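Long-range contact in genome polyprotein (Rhinovirus C, PDB 6KU8), which is a 3C cysteine protease that probably cleaves the viral polyprotein at specific sites during replication, bound here to the inhibitor rupintrivir: residues Gln97-Leu105 against Asp116-Pro124. Sequence-based numbering, arbitrary orientation.
Sequences QREWSNMHL and DVEVGTVIP
The imidazole of H104 has CA of E118 over the middle of one face, a CH-pi contact with CA 4.3 Å from the ring centroid. N102 O lies in the ring plane at the edge. Also at the edge, ND1 points at OD2 of D116 in a His-carboxylate hydrogen bond, modelled at 2.4 Å, so short that its details are doubtful. The carboxylate plane is turned 68° from the ring. A second flat pair is the amide of N102 and the carboxylate of E118, which lie side by side with their planes 59° apart. N102 ND2 donates a hydrogen bond to OE2 of E118 (3.2 Å), with the oxygen close to the amide plane; an extended glutamate chain, CG anti to the backbone N (chi1 -174°), carries the carboxylate out to it.

These side chains belong to the antiparallel hairpin of strands 100-107 and 115-130, in the C-terminal barrel of the chymotrypsin-like 3C fold. W100 pairs with V122 and L105 with V117 through two backbone bonds each. Between them a classic beta bulge sets V119 and G120 opposite M103: M103 O accepts from V119 N at 2.9 Å and G120 N at 3.3 Å, both tilted to the same side of its carbonyl plane. At the backbone angles of G120 (phi positive) a side chain would run into the carbonyl O of V119. A water bridges N102 N and T121 OG1. Towards the barrel interior, V122 CG2 packs 3.6 Å from M103 CB, while V119 CG1 lies 3.7 Å from L105 CB; I154 touches M103, L105 and V122. The L105 side chain is about 7 Å from bound rupintrivir.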
loop_
_atom_site.group_PDB
_atom_site.type_symbol
_atom_site.label_atom_id
_atom_site.label_comp_id
_atom_site.label_asym_id
_atom_site.label_seq_id
_atom_site.Cartn_x
_atom_site.Cartn_y
_atom_site.Cartn_z
ATOM N N GLN A 97 3.067 12.248 8.987
ATOM C CA GLN A 97 2.045 12.637 8.031
ATOM C C GLN A 97 2.282 14.070 7.584
ATOM O O GLN A 97 2.584 14.939 8.405
ATOM C CB GLN A 97 0.664 12.499 8.657
ATOM C CG GLN A 97 0.224 11.068 8.855
ATOM C CD GLN A 97 -1.169 10.994 9.437
ATOM O OE1 GLN A 97 -1.352 10.601 10.594
ATOM N NE2 GLN A 97 -2.160 11.395 8.644
ATOM N N ARG A 98 2.164 14.311 6.278
ATOM C CA ARG A 98 2.360 15.637 5.708
ATOM C C ARG A 98 1.539 15.738 4.425
ATOM O O ARG A 98 1.126 14.731 3.848
ATOM C CB ARG A 98 3.859 15.935 5.450
ATOM C CG ARG A 98 4.857 14.806 5.817
ATOM C CD ARG A 98 6.108 15.232 6.687
ATOM N NE ARG A 98 7.388 15.221 5.946
ATOM C CZ ARG A 98 8.456 14.432 6.169
ATOM N NH1 ARG A 98 8.488 13.525 7.145
ATOM N NH2 ARG A 98 9.527 14.564 5.382
ATOM N N GLU A 99 1.283 16.969 3.989
ATOM C CA GLU A 99 0.684 17.186 2.675
ATOM C C GLU A 99 1.738 17.047 1.575
ATOM O O GLU A 99 2.878 17.490 1.728
ATOM C CB GLU A 99 0.023 18.568 2.623
ATOM C CG GLU A 99 -0.429 19.005 1.233
ATOM C CD GLU A 99 -1.212 20.304 1.259
ATOM O OE1 GLU A 99 -1.808 20.611 2.312
ATOM O OE2 GLU A 99 -1.228 21.015 0.230
ATOM N N TRP A 100 1.355 16.426 0.459
ATOM C CA TRP A 100 2.249 16.204 -0.676
ATOM C C TRP A 100 1.575 16.696 -1.941
ATOM O O TRP A 100 0.368 16.501 -2.119
ATOM C CB TRP A 100 2.622 14.716 -0.848
ATOM C CG TRP A 100 3.302 14.180 0.354
ATOM C CD1 TRP A 100 2.709 13.662 1.460
ATOM C CD2 TRP A 100 4.717 14.152 0.599
ATOM N NE1 TRP A 100 3.666 13.310 2.393
ATOM C CE2 TRP A 100 4.906 13.603 1.884
ATOM C CE3 TRP A 100 5.838 14.553 -0.139
ATOM C CZ2 TRP A 100 6.175 13.425 2.444
ATOM C CZ3 TRP A 100 7.098 14.375 0.414
ATOM C CH2 TRP A 100 7.255 13.823 1.698
ATOM N N SER A 101 2.344 17.341 -2.816
ATOM C CA SER A 101 1.808 17.751 -4.105
ATOM C C SER A 101 2.290 16.809 -5.209
ATOM O O SER A 101 3.296 16.100 -5.071
ATOM C CB SER A 101 2.194 19.208 -4.426
ATOM O OG SER A 101 3.595 19.375 -4.469
ATOM N N ASN A 102 1.517 16.773 -6.293
ATOM C CA ASN A 102 1.902 16.078 -7.521
ATOM C C ASN A 102 2.234 14.606 -7.266
ATOM O O ASN A 102 3.214 14.060 -7.783
ATOM C CB ASN A 102 3.074 16.800 -8.195
ATOM C CG ASN A 102 2.780 18.270 -8.449
ATOM O OD1 ASN A 102 3.312 19.149 -7.776
ATOM N ND2 ASN A 102 1.929 18.539 -9.424
ATOM N N MET A 103 1.385 13.956 -6.475
ATOM C CA MET A 103 1.510 12.530 -6.214
ATOM C C MET A 103 0.877 11.701 -7.327
ATOM O O MET A 103 -0.028 12.144 -8.041
ATOM C CB MET A 103 0.862 12.175 -4.875
ATOM C CG MET A 103 1.771 12.425 -3.682
ATOM S SD MET A 103 3.130 11.239 -3.727
ATOM C CE MET A 103 4.367 12.094 -2.737
ATOM N N HIS A 104 1.348 10.463 -7.445
ATOM C CA HIS A 104 0.840 9.501 -8.411
ATOM C C HIS A 104 0.298 8.274 -7.688
ATOM O O HIS A 104 0.749 7.931 -6.590
ATOM C CB HIS A 104 1.945 9.066 -9.397
ATOM C CG HIS A 104 2.348 10.133 -10.370
ATOM N ND1 HIS A 104 2.332 9.936 -11.735
ATOM C CD2 HIS A 104 2.755 11.411 -10.179
ATOM C CE1 HIS A 104 2.720 11.044 -12.342
ATOM N NE2 HIS A 104 2.982 11.953 -11.421
ATOM N N LEU A 105 -0.677 7.616 -8.302
ATOM C CA LEU A 105 -1.076 6.273 -7.896
ATOM C C LEU A 105 -0.559 5.304 -8.947
ATOM O O LEU A 105 -0.789 5.507 -10.146
ATOM C CB LEU A 105 -2.596 6.153 -7.750
ATOM C CG LEU A 105 -3.183 4.742 -7.522
ATOM C CD1 LEU A 105 -2.521 4.094 -6.365
ATOM C CD2 LEU A 105 -4.692 4.807 -7.279
ATOM N N ASP A 116 -0.157 4.132 -13.967
ATOM C CA ASP A 116 0.349 5.289 -13.244
ATOM C C ASP A 116 -0.565 6.451 -13.574
ATOM O O ASP A 116 -0.742 6.784 -14.751
ATOM C CB ASP A 116 1.794 5.622 -13.627
ATOM C CG ASP A 116 2.329 6.852 -12.877
ATOM O OD1 ASP A 116 3.385 6.735 -12.238
ATOM O OD2 ASP A 116 1.695 7.928 -12.911
ATOM N N VAL A 117 -1.154 7.062 -12.552
ATOM C CA VAL A 117 -2.035 8.201 -12.765
ATOM C C VAL A 117 -1.693 9.262 -11.727
ATOM O O VAL A 117 -1.281 8.947 -10.605
ATOM C CB VAL A 117 -3.526 7.782 -12.692
ATOM C CG1 VAL A 117 -3.882 7.308 -11.295
ATOM C CG2 VAL A 117 -4.414 8.914 -13.114
ATOM N N GLU A 118 -1.835 10.529 -12.108
ATOM C CA GLU A 118 -1.583 11.604 -11.153
ATOM C C GLU A 118 -2.825 11.818 -10.296
ATOM O O GLU A 118 -3.896 12.151 -10.816
ATOM C CB GLU A 118 -1.187 12.901 -11.856
ATOM C CG GLU A 118 -0.769 13.977 -10.837
ATOM C CD GLU A 118 -0.068 15.164 -11.463
ATOM O OE1 GLU A 118 0.199 15.120 -12.693
ATOM O OE2 GLU A 118 0.212 16.132 -10.718
ATOM N N VAL A 119 -2.704 11.615 -8.979
ATOM C CA VAL A 119 -3.846 11.920 -8.110
ATOM C C VAL A 119 -3.779 13.336 -7.561
ATOM O O VAL A 119 -4.749 13.799 -6.942
ATOM C CB VAL A 119 -3.975 10.917 -6.948
ATOM C CG1 VAL A 119 -4.086 9.489 -7.499
ATOM C CG2 VAL A 119 -2.786 11.038 -5.995
ATOM N N GLY A 120 -2.673 14.045 -7.773
ATOM C CA GLY A 120 -2.586 15.419 -7.333
ATOM C C GLY A 120 -2.124 15.559 -5.900
ATOM O O GLY A 120 -1.232 14.832 -5.447
ATOM N N THR A 121 -2.730 16.489 -5.174
ATOM C CA THR A 121 -2.329 16.767 -3.802
ATOM C C THR A 121 -2.900 15.717 -2.860
ATOM O O THR A 121 -4.050 15.285 -2.999
ATOM C CB THR A 121 -2.798 18.162 -3.376
ATOM O OG1 THR A 121 -2.158 19.137 -4.195
ATOM C CG2 THR A 121 -2.456 18.441 -1.913
ATOM N N VAL A 122 -2.072 15.294 -1.911
ATOM C CA VAL A 122 -2.434 14.303 -0.917
ATOM C C VAL A 122 -2.360 14.995 0.439
ATOM O O VAL A 122 -1.319 15.566 0.787
ATOM C CB VAL A 122 -1.498 13.082 -0.988
ATOM C CG1 VAL A 122 -1.708 12.157 0.196
ATOM C CG2 VAL A 122 -1.630 12.353 -2.344
ATOM N N ILE A 123 -3.447 14.942 1.202
ATOM C CA ILE A 123 -3.517 15.670 2.468
ATOM C C ILE A 123 -3.824 14.726 3.622
ATOM O O ILE A 123 -4.682 13.838 3.490
ATOM C CB ILE A 123 -4.571 16.794 2.418
ATOM C CG1 ILE A 123 -5.976 16.187 2.401
ATOM C CG2 ILE A 123 -4.330 17.711 1.225
ATOM C CD1 ILE A 123 -7.114 17.196 2.403
ATOM N N PRO A 124 -3.184 14.897 4.780
ATOM C CA PRO A 124 -3.581 14.108 5.948
ATOM C C PRO A 124 -5.040 14.378 6.261
ATOM O O PRO A 124 -5.494 15.523 6.257
ATOM C CB PRO A 124 -2.649 14.609 7.060
ATOM C CG PRO A 124 -1.428 15.088 6.314
ATOM C CD PRO A 124 -2.010 15.741 5.064
HETATM O O HOH W 1 -0.706 18.619 -6.553
#